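Side-chain contact in Sys-1 protein (Caenorhabditis elegans, PDB 3C2G), which acts as a beta-catenin-type transcription coregulator in the Wnt asymmetry pathway, binding the TCF factor POP-1 directly: residues C580-R583 and A584-T588. Residues are numbered along the deposited sequence; the frame is centred on the assembly and turned at random.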
ATOM      1  N   CYS A 580      13.692  30.193  36.790  1.00 41.18           N
ATOM      2  CA  CYS A 580      12.379  30.482  37.368  1.00 40.88           C
ATOM      3  C   CYS A 580      12.256  29.768  38.700  1.00 40.74           C
ATOM      4  O   CYS A 580      11.549  28.760  38.798  1.00 40.72           O
ATOM      5  CB  CYS A 580      11.253  30.056  36.425  1.00 40.68           C
ATOM      6  SG  CYS A 580      11.408  30.727  34.744  1.00 42.95           S
ATOM      7  N   PRO A 581      12.939  30.298  39.737  1.00 40.85           N
ATOM      8  CA  PRO A 581      13.099  29.645  41.055  1.00 40.30           C
ATOM      9  C   PRO A 581      11.783  29.268  41.746  1.00 39.72           C
ATOM     10  O   PRO A 581      11.707  28.229  42.415  1.00 40.18           O
ATOM     11  CB  PRO A 581      13.849  30.700  41.889  1.00 40.20           C
ATOM     12  CG  PRO A 581      14.471  31.625  40.907  1.00 40.16           C
ATOM     13  CD  PRO A 581      13.594  31.623  39.696  1.00 40.77           C
ATOM     14  N   THR A 582      10.760  30.096  41.567  1.00 39.33           N
ATOM     15  CA  THR A 582       9.510  29.947  42.305  1.00 39.73           C
ATOM     16  C   THR A 582       8.658  28.786  41.802  1.00 39.56           C
ATOM     17  O   THR A 582       7.773  28.325  42.514  1.00 39.76           O
ATOM     18  CB  THR A 582       8.665  31.254  42.303  1.00 40.04           C
ATOM     19  OG1 THR A 582       8.184  31.509  40.984  1.00 41.39           O
ATOM     20  CG2 THR A 582       9.482  32.469  42.779  1.00 39.64           C
ATOM     21  N   ARG A 583       8.924  28.309  40.588  1.00 39.61           N
ATOM     22  CA  ARG A 583       8.227  27.125  40.070  1.00 39.83           C
ATOM     23  C   ARG A 583       8.427  25.894  40.949  1.00 40.18           C
ATOM     24  O   ARG A 583       7.593  24.982  40.949  1.00 40.21           O
ATOM     25  CB  ARG A 583       8.633  26.813  38.633  1.00 39.57           C
ATOM     26  CG  ARG A 583       7.889  27.621  37.627  1.00 39.58           C
ATOM     27  CD  ARG A 583       8.231  27.206  36.229  1.00 39.74           C
ATOM     28  NE  ARG A 583       8.216  28.384  35.373  1.00 41.19           N
ATOM     29  CZ  ARG A 583       8.361  28.375  34.057  1.00 42.33           C
ATOM     30  NH1 ARG A 583       8.532  27.234  33.391  1.00 44.42           N
ATOM     31  NH2 ARG A 583       8.339  29.527  33.408  1.00 44.61           N
ATOM     32  N   ALA A 584       9.522  25.889  41.709  1.00 40.33           N
ATOM     33  CA  ALA A 584       9.816  24.800  42.632  1.00 40.96           C
ATOM     34  C   ALA A 584       8.765  24.681  43.728  1.00 40.98           C
ATOM     35  O   ALA A 584       8.390  23.577  44.117  1.00 42.95           O
ATOM     36  CB  ALA A 584      11.207  24.978  43.236  1.00 41.12           C
ATOM     37  N   ASP A 585       8.285  25.814  44.221  1.00 40.15           N
ATOM     38  CA  ASP A 585       7.257  25.823  45.254  1.00 39.79           C
ATOM     39  C   ASP A 585       5.863  25.535  44.704  1.00 39.48           C
ATOM     40  O   ASP A 585       4.985  25.039  45.415  1.00 39.11           O
ATOM     41  CB  ASP A 585       7.276  27.164  45.973  1.00 40.04           C
ATOM     42  CG  ASP A 585       8.645  27.493  46.529  1.00 42.48           C
ATOM     43  OD1 ASP A 585       8.815  27.368  47.767  1.00 43.88           O
ATOM     44  OD2 ASP A 585       9.549  27.846  45.724  1.00 42.13           O
ATOM     45  N   ILE A 586       5.667  25.856  43.433  1.00 39.21           N
ATOM     46  CA  ILE A 586       4.374  25.694  42.786  1.00 39.11           C
ATOM     47  C   ILE A 586       4.150  24.265  42.297  1.00 38.69           C
ATOM     48  O   ILE A 586       3.038  23.752  42.402  1.00 37.46           O
ATOM     49  CB  ILE A 586       4.219  26.687  41.634  1.00 39.35           C
ATOM     50  CG1 ILE A 586       4.391  28.111  42.169  1.00 39.85           C
ATOM     51  CG2 ILE A 586       2.874  26.511  40.937  1.00 38.71           C
ATOM     52  CD1 ILE A 586       4.645  29.152  41.090  1.00 41.14           C
ATOM     53  N   TRP A 587       5.205  23.628  41.780  1.00 38.81           N
ATOM     54  CA  TRP A 587       5.098  22.257  41.285  1.00 39.28           C
ATOM     55  C   TRP A 587       4.711  21.305  42.399  1.00 41.62           C
ATOM     56  O   TRP A 587       4.911  21.593  43.569  1.00 41.63           O
ATOM     57  CB  TRP A 587       6.400  21.774  40.648  1.00 37.40           C
ATOM     58  CG  TRP A 587       6.709  22.399  39.339  1.00 34.74           C
ATOM     59  CD1 TRP A 587       5.857  23.089  38.548  1.00 32.40           C
ATOM     60  CD2 TRP A 587       7.959  22.361  38.648  1.00 33.02           C
ATOM     61  NE1 TRP A 587       6.492  23.502  37.420  1.00 32.83           N
ATOM     62  CE2 TRP A 587       7.787  23.064  37.448  1.00 32.59           C
ATOM     63  CE3 TRP A 587       9.208  21.797  38.927  1.00 35.27           C
ATOM     64  CZ2 TRP A 587       8.822  23.234  36.519  1.00 33.40           C
ATOM     65  CZ3 TRP A 587      10.245  21.959  37.996  1.00 34.96           C
ATOM     66  CH2 TRP A 587      10.041  22.671  36.811  1.00 33.79           C
ATOM     67  N   THR A 588       4.131  20.175  42.023  1.00 44.43           N
ATOM     68  CA  THR A 588       3.852  19.131  42.979  1.00 47.79           C
ATOM     69  C   THR A 588       4.578  17.873  42.510  1.00 49.12           C
ATOM     70  O   THR A 588       4.248  17.313  41.460  1.00 49.54           O
ATOM     71  CB  THR A 588       2.335  18.913  43.150  1.00 48.05           C
ATOM     72  OG1 THR A 588       1.761  20.081  43.749  1.00 49.86           O
ATOM     73  CG2 THR A 588       2.049  17.704  44.050  1.00 49.34           C
TER
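Trp587 N donates to Arg583 O at 2.9 Å with an N-H...O angle of 158°, an i to i+4 bond well within helical limits. Nearer the start of the turn, Ala584 N reaches Pro581 O at 3.3 Å, an i to i+3 bond, as in a turn or 3-10 winding, with the donor well above the carbonyl plane. Thr582 O takes two weak bonds, from Asp585 N and Ile586 N, and Arg583 O a weak second one from Ile586 N, so both carbonyls are shared between i+3 and i+4 donors and the winding is intermediate.

The indole then folds back over the same Arg583 carbonyl. With CG beside the backbone N of Trp587 (chi1 -72°), Arg583 O lies over one ring face, 3.2 Å from Trp587 CG, the ring atom that carries CB. Arg583 CB sits above the five-membered ring, 4.3 Å from its centroid and 23° off the normal, a CH-pi contact, while Arg583 CD meets Trp587 CZ2 at 4.0 Å. CB and CD, not the guanidinium, are the atoms that touch the ring; Arg583 NH2 gives a weak hydrogen bond to Ala543 O. Trp587 also touches Leu577 of helix 563-579 and Cys551. With an alanine here in place of the indole, the Arg583 stem would probably lose the ring face it rests on, and a gap would open beside Leu577.

Geometrically this is a type I turn, Cys580 to Arg583, running into the short helix 583-586, a linker between longer helices near the C-terminal end of the armadillo domain.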